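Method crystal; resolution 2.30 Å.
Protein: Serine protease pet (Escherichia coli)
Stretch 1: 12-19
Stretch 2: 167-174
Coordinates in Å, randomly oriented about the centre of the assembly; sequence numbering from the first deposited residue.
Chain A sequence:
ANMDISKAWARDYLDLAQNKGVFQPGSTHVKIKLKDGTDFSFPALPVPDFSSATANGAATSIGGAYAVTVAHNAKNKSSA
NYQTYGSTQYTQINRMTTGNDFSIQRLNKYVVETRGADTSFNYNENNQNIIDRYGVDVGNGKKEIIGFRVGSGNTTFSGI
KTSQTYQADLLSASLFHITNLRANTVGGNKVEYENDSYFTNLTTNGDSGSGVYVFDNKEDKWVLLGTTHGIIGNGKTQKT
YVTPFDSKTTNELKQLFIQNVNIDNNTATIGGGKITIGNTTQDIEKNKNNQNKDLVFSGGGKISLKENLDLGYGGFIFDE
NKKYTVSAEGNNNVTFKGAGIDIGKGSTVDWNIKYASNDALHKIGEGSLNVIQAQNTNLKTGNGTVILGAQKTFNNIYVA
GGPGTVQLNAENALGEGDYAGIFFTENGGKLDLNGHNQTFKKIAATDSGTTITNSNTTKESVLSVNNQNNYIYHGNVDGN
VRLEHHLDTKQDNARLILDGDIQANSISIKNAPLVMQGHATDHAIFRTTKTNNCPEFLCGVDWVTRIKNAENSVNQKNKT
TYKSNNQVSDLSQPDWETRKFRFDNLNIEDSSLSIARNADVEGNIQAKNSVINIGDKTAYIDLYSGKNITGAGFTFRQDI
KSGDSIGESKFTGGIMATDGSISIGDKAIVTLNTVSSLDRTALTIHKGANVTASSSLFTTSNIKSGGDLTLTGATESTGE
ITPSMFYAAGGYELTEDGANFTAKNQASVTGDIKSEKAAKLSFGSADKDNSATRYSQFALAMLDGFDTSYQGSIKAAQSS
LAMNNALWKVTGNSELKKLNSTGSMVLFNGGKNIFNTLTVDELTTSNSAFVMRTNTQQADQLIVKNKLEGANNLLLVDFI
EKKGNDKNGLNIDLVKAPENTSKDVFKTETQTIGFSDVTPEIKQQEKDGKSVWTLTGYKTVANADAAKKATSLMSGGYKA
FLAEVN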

ATOM      1  N   ASP A  12     -13.134  -1.765  19.625  1.00 38.44           N
ATOM      2  CA  ASP A  12     -13.735  -2.657  18.641  1.00 37.82           C
ATOM      3  C   ASP A  12     -15.156  -2.240  18.229  1.00 38.09           C
ATOM      4  O   ASP A  12     -15.508  -2.303  17.048  1.00 35.24           O
ATOM      5  CB  ASP A  12     -13.745  -4.092  19.170  1.00 42.41           C
ATOM      6  CG  ASP A  12     -12.353  -4.691  19.245  1.00 47.31           C
ATOM      7  OD1 ASP A  12     -11.472  -4.222  18.491  1.00 43.35           O
ATOM      8  OD2 ASP A  12     -12.141  -5.642  20.037  1.00 51.22           O
ATOM      9  N   TYR A  13     -15.970  -1.826  19.198  1.00 34.72           N
ATOM     10  CA  TYR A  13     -17.310  -1.356  18.886  1.00 33.44           C
ATOM     11  C   TYR A  13     -17.266  -0.109  18.015  1.00 31.88           C
ATOM     12  O   TYR A  13     -18.103   0.073  17.139  1.00 30.84           O
ATOM     13  CB  TYR A  13     -18.100  -1.065  20.164  1.00 33.89           C
ATOM     14  CG  TYR A  13     -18.406  -2.276  21.013  1.00 39.37           C
ATOM     15  CD1 TYR A  13     -19.539  -3.049  20.771  1.00 41.28           C
ATOM     16  CD2 TYR A  13     -17.568  -2.645  22.066  1.00 36.56           C
ATOM     17  CE1 TYR A  13     -19.834  -4.166  21.552  1.00 39.63           C
ATOM     18  CE2 TYR A  13     -17.844  -3.757  22.847  1.00 40.02           C
ATOM     19  CZ  TYR A  13     -18.985  -4.512  22.592  1.00 40.85           C
ATOM     20  OH  TYR A  13     -19.267  -5.618  23.367  1.00 42.32           O
ATOM     21  N   LEU A  14     -16.285   0.743  18.274  1.00 32.37           N
ATOM     22  CA  LEU A  14     -16.100   2.003  17.555  1.00 29.46           C
ATOM     23  C   LEU A  14     -15.587   1.777  16.142  1.00 29.53           C
ATOM     24  O   LEU A  14     -16.057   2.404  15.198  1.00 29.40           O
ATOM     25  CB  LEU A  14     -15.126   2.887  18.313  1.00 29.51           C
ATOM     26  CG  LEU A  14     -15.629   3.788  19.438  1.00 29.15           C
ATOM     27  CD1 LEU A  14     -16.759   3.188  20.189  1.00 29.17           C
ATOM     28  CD2 LEU A  14     -14.507   4.112  20.388  1.00 30.33           C
ATOM     29  N   ASP A  15     -14.610   0.877  16.008  1.00 30.32           N
ATOM     30  CA  ASP A  15     -14.048   0.534  14.700  1.00 32.80           C
ATOM     31  C   ASP A  15     -15.158   0.070  13.757  1.00 31.28           C
ATOM     32  O   ASP A  15     -15.177   0.435  12.580  1.00 30.02           O
ATOM     33  CB  ASP A  15     -12.978  -0.570  14.814  1.00 31.57           C
ATOM     34  CG  ASP A  15     -11.551  -0.025  14.962  1.00 31.94           C
ATOM     35  OD1 ASP A  15     -11.338   1.192  14.845  1.00 31.36           O
ATOM     36  OD2 ASP A  15     -10.626  -0.848  15.208  1.00 38.35           O
ATOM     37  N   LEU A  16     -16.074  -0.739  14.284  1.00 30.56           N
ATOM     38  CA  LEU A  16     -17.147  -1.298  13.475  1.00 30.58           C
ATOM     39  C   LEU A  16     -18.108  -0.205  13.014  1.00 29.69           C
ATOM     40  O   LEU A  16     -18.519  -0.196  11.860  1.00 29.58           O
ATOM     41  CB  LEU A  16     -17.911  -2.377  14.247  1.00 31.16           C
ATOM     42  CG  LEU A  16     -19.134  -3.020  13.587  1.00 31.37           C
ATOM     43  CD1 LEU A  16     -18.839  -3.523  12.185  1.00 31.72           C
ATOM     44  CD2 LEU A  16     -19.650  -4.157  14.451  1.00 32.16           C
ATOM     45  N   ALA A  17     -18.465   0.700  13.919  1.00 30.26           N
ATOM     46  CA  ALA A  17     -19.462   1.719  13.603  1.00 31.33           C
ATOM     47  C   ALA A  17     -18.880   2.720  12.621  1.00 29.74           C
ATOM     48  O   ALA A  17     -19.599   3.295  11.826  1.00 30.84           O
ATOM     49  CB  ALA A  17     -19.948   2.440  14.866  1.00 28.35           C
ATOM     50  N   GLN A  18     -17.566   2.908  12.660  1.00 28.11           N
ATOM     51  CA  GLN A  18     -16.971   3.990  11.904  1.00 27.73           C
ATOM     52  C   GLN A  18     -16.208   3.440  10.711  1.00 28.15           C
ATOM     53  O   GLN A  18     -15.457   4.170  10.053  1.00 31.46           O
ATOM     54  CB  GLN A  18     -16.088   4.830  12.836  1.00 28.26           C
ATOM     55  CG  GLN A  18     -16.898   5.333  14.046  1.00 27.31           C
ATOM     56  CD  GLN A  18     -16.054   6.011  15.090  1.00 27.41           C
ATOM     57  OE1 GLN A  18     -15.049   6.660  14.771  1.00 27.51           O
ATOM     58  NE2 GLN A  18     -16.455   5.876  16.355  1.00 27.48           N
ATOM     59  N   ASN A  19     -16.435   2.153  10.428  1.00 28.71           N
ATOM     60  CA  ASN A  19     -15.790   1.474   9.304  1.00 31.36           C
ATOM     61  C   ASN A  19     -14.260   1.660   9.307  1.00 29.57           C
ATOM     62  O   ASN A  19     -13.642   1.970   8.283  1.00 31.23           O
ATOM     63  CB  ASN A  19     -16.379   1.959   7.978  1.00 29.86           C
ATOM     64  CG  ASN A  19     -17.781   1.427   7.731  1.00 30.12           C
ATOM     65  OD1 ASN A  19     -18.707   2.195   7.478  1.00 31.85           O
ATOM     66  ND2 ASN A  19     -17.944   0.118   7.796  1.00 29.61           N
ATOM     67  N   GLN A 167     -21.414  12.254  20.847  1.00 38.40           N
ATOM     68  CA  GLN A 167     -20.032  12.362  20.347  1.00 41.49           C
ATOM     69  C   GLN A 167     -19.783  11.494  19.113  1.00 38.57           C
ATOM     70  O   GLN A 167     -19.960  10.281  19.147  1.00 36.06           O
ATOM     71  CB  GLN A 167     -19.027  11.967  21.436  1.00 38.77           C
ATOM     72  CG  GLN A 167     -18.998  12.905  22.621  1.00 45.08           C
ATOM     73  CD  GLN A 167     -18.742  14.355  22.213  1.00 46.40           C
ATOM     74  OE1 GLN A 167     -17.665  14.696  21.697  1.00 46.26           O
ATOM     75  NE2 GLN A 167     -19.738  15.211  22.437  1.00 44.78           N
ATOM     76  N   ALA A 168     -19.343  12.125  18.038  1.00 29.72           N
ATOM     77  CA  ALA A 168     -19.053  11.442  16.783  1.00 30.17           C
ATOM     78  C   ALA A 168     -17.906  10.437  16.935  1.00 31.45           C
ATOM     79  O   ALA A 168     -17.958   9.330  16.373  1.00 30.83           O
ATOM     80  CB  ALA A 168     -18.728  12.487  15.674  1.00 29.46           C
ATOM     81  N   ASP A 169     -16.869  10.817  17.685  1.00 33.19           N
ATOM     82  CA  ASP A 169     -15.769   9.888  17.977  1.00 32.10           C
ATOM     83  C   ASP A 169     -16.293   8.576  18.605  1.00 29.46           C
ATOM     84  O   ASP A 169     -15.752   7.491  18.384  1.00 31.17           O
ATOM     85  CB  ASP A 169     -14.756  10.525  18.927  1.00 34.47           C
ATOM     86  CG  ASP A 169     -14.061  11.741  18.339  1.00 37.22           C
ATOM     87  OD1 ASP A 169     -13.837  11.792  17.111  1.00 35.44           O
ATOM     88  OD2 ASP A 169     -13.736  12.652  19.127  1.00 41.80           O
ATOM     89  N   LEU A 170     -17.344   8.683  19.404  1.00 32.75           N
ATOM     90  CA  LEU A 170     -17.835   7.528  20.154  1.00 33.30           C
ATOM     91  C   LEU A 170     -18.936   6.769  19.431  1.00 30.53           C
ATOM     92  O   LEU A 170     -19.583   5.901  20.008  1.00 31.50           O
ATOM     93  CB  LEU A 170     -18.327   7.976  21.522  1.00 35.48           C
ATOM     94  CG  LEU A 170     -17.214   8.577  22.365  1.00 34.01           C
ATOM     95  CD1 LEU A 170     -17.778   9.117  23.663  1.00 34.89           C
ATOM     96  CD2 LEU A 170     -16.161   7.495  22.633  1.00 35.82           C
ATOM     97  N   LEU A 171     -19.164   7.100  18.170  1.00 27.16           N
ATOM     98  CA  LEU A 171     -20.129   6.353  17.379  1.00 27.70           C
ATOM     99  C   LEU A 171     -19.838   4.855  17.492  1.00 26.70           C
ATOM    100  O   LEU A 171     -18.769   4.392  17.104  1.00 26.81           O
ATOM    101  CB  LEU A 171     -20.110   6.809  15.914  1.00 25.59           C
ATOM    102  CG  LEU A 171     -21.276   6.280  15.079  1.00 28.25           C
ATOM    103  CD1 LEU A 171     -22.590   7.049  15.369  1.00 25.91           C
ATOM    104  CD2 LEU A 171     -20.931   6.288  13.613  1.00 25.10           C
ATOM    105  N   SER A 172     -20.791   4.100  18.022  1.00 28.61           N
ATOM    106  CA  SER A 172     -20.561   2.684  18.336  1.00 30.22           C
ATOM    107  C   SER A 172     -21.619   1.719  17.754  1.00 27.37           C
ATOM    108  O   SER A 172     -22.779   2.069  17.588  1.00 28.00           O
ATOM    109  CB  SER A 172     -20.469   2.506  19.854  1.00 28.38           C
ATOM    110  OG  SER A 172     -21.669   2.890  20.491  1.00 30.85           O
ATOM    111  N   ALA A 173     -21.209   0.491  17.463  1.00 31.18           N
ATOM    112  CA  ALA A 173     -22.054  -0.422  16.714  1.00 31.91           C
ATOM    113  C   ALA A 173     -22.652  -1.513  17.586  1.00 33.42           C
ATOM    114  O   ALA A 173     -22.015  -1.988  18.518  1.00 34.69           O
ATOM    115  CB  ALA A 173     -21.276  -1.040  15.607  1.00 31.20           C
ATOM    116  N   SER A 174     -23.876  -1.915  17.260  1.00 30.24           N
ATOM    117  CA  SER A 174     -24.526  -3.039  17.935  1.00 30.14           C
ATOM    118  C   SER A 174     -24.788  -4.122  16.926  1.00 32.40           C
ATOM    119  O   SER A 174     -25.122  -3.834  15.780  1.00 33.48           O
ATOM    120  CB  SER A 174     -25.830  -2.622  18.594  1.00 32.74           C
ATOM    121  OG  SER A 174     -25.614  -1.596  19.547  1.00 36.59           O
TER
HETATM  122  O   HOH W   1     -16.580   9.371  13.300  1.00 50.52           O

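The end of a helix lies across the start of a strand, almost at a right angle. Helix 12-17 and strand 172-174 approach to 5.5 Å between axes, with 89° between their N-to-C directions, so the two elements share a crossing point and cannot run alongside each other. At the crossing the backbones come close: the CA atoms of Leu14 and Ser172 are 4.6 Å apart, as are those of Ala17 and Ala173. Ahead of the strand, a type I turn from Ala168 to Leu171, closed by Leu171 N to Ala168 O at 3.1 Å, brings a run of carbonyls up to the end of the helix.

Two kinds of hydrogen bond hold the pieces together. The first is backbone to backbone: Ala173 N donates to Tyr13 O over 3.2 Å, with an angle of 143° at the hydrogen. Tyr13 O already accepts from Ala17 N at 3.3 Å within the helix, so one carbonyl serves both the helical ladder and the crossing strand.

The second kind comes from a single side-chain amide. Gln18 is the first residue to leave helical geometry, and its backbone N still donates to Leu14 O at 3.0 Å. Its CA-to-CB bond points sideways, but the m, t conformation of chi1 and chi2 carries the amide to the turn. There NE2 spends its two protons on two carbonyls: it donates to Leu171 O over 2.8 Å, nearly straight at 175°, and to Asp169 O over 2.7 Å at 152°. The rule to read here is that a primary amide can pin a turn at two points, provided the turn presents its oxygens on the same side. A water lies 3.4 Å from Gln18 OE1 and 3.4 Å from Ala168 O, within reach of a weak bond to either.

Apolar packing fills the crossing. Ala17 points toward the strand, and its methyl is the small knob that fits against the backbone: CB lies 3.2 Å from Leu171 O and 3.4 Å from Ser172 C. The same CB meets Ala173 CB at 3.8 Å and Leu171 CG at 4.1 Å. Ala173 points back toward the helix, and its CB also touches Leu16 CG at 3.5 Å, so one methyl of the strand packs against two successive helix residues. Ala173 has the most area covered by the other stretch, despite its size.

Leu14 extends the packing toward the turn. Its CA-to-CB bond runs sideways, yet the end of the side chain comes nearer, placing CD1 3.8 Å from Ser172 CB and CD2 4.4 Å from Leu170 CD2. Tyr13 also points sideways; its CB is 4.3 Å from Ser172 CB, and Ala173 O sits at the edge of its ring, near the ring plane. The hydroxyls of Tyr13 and Ser172 find their hydrogen bonds elsewhere in the structure.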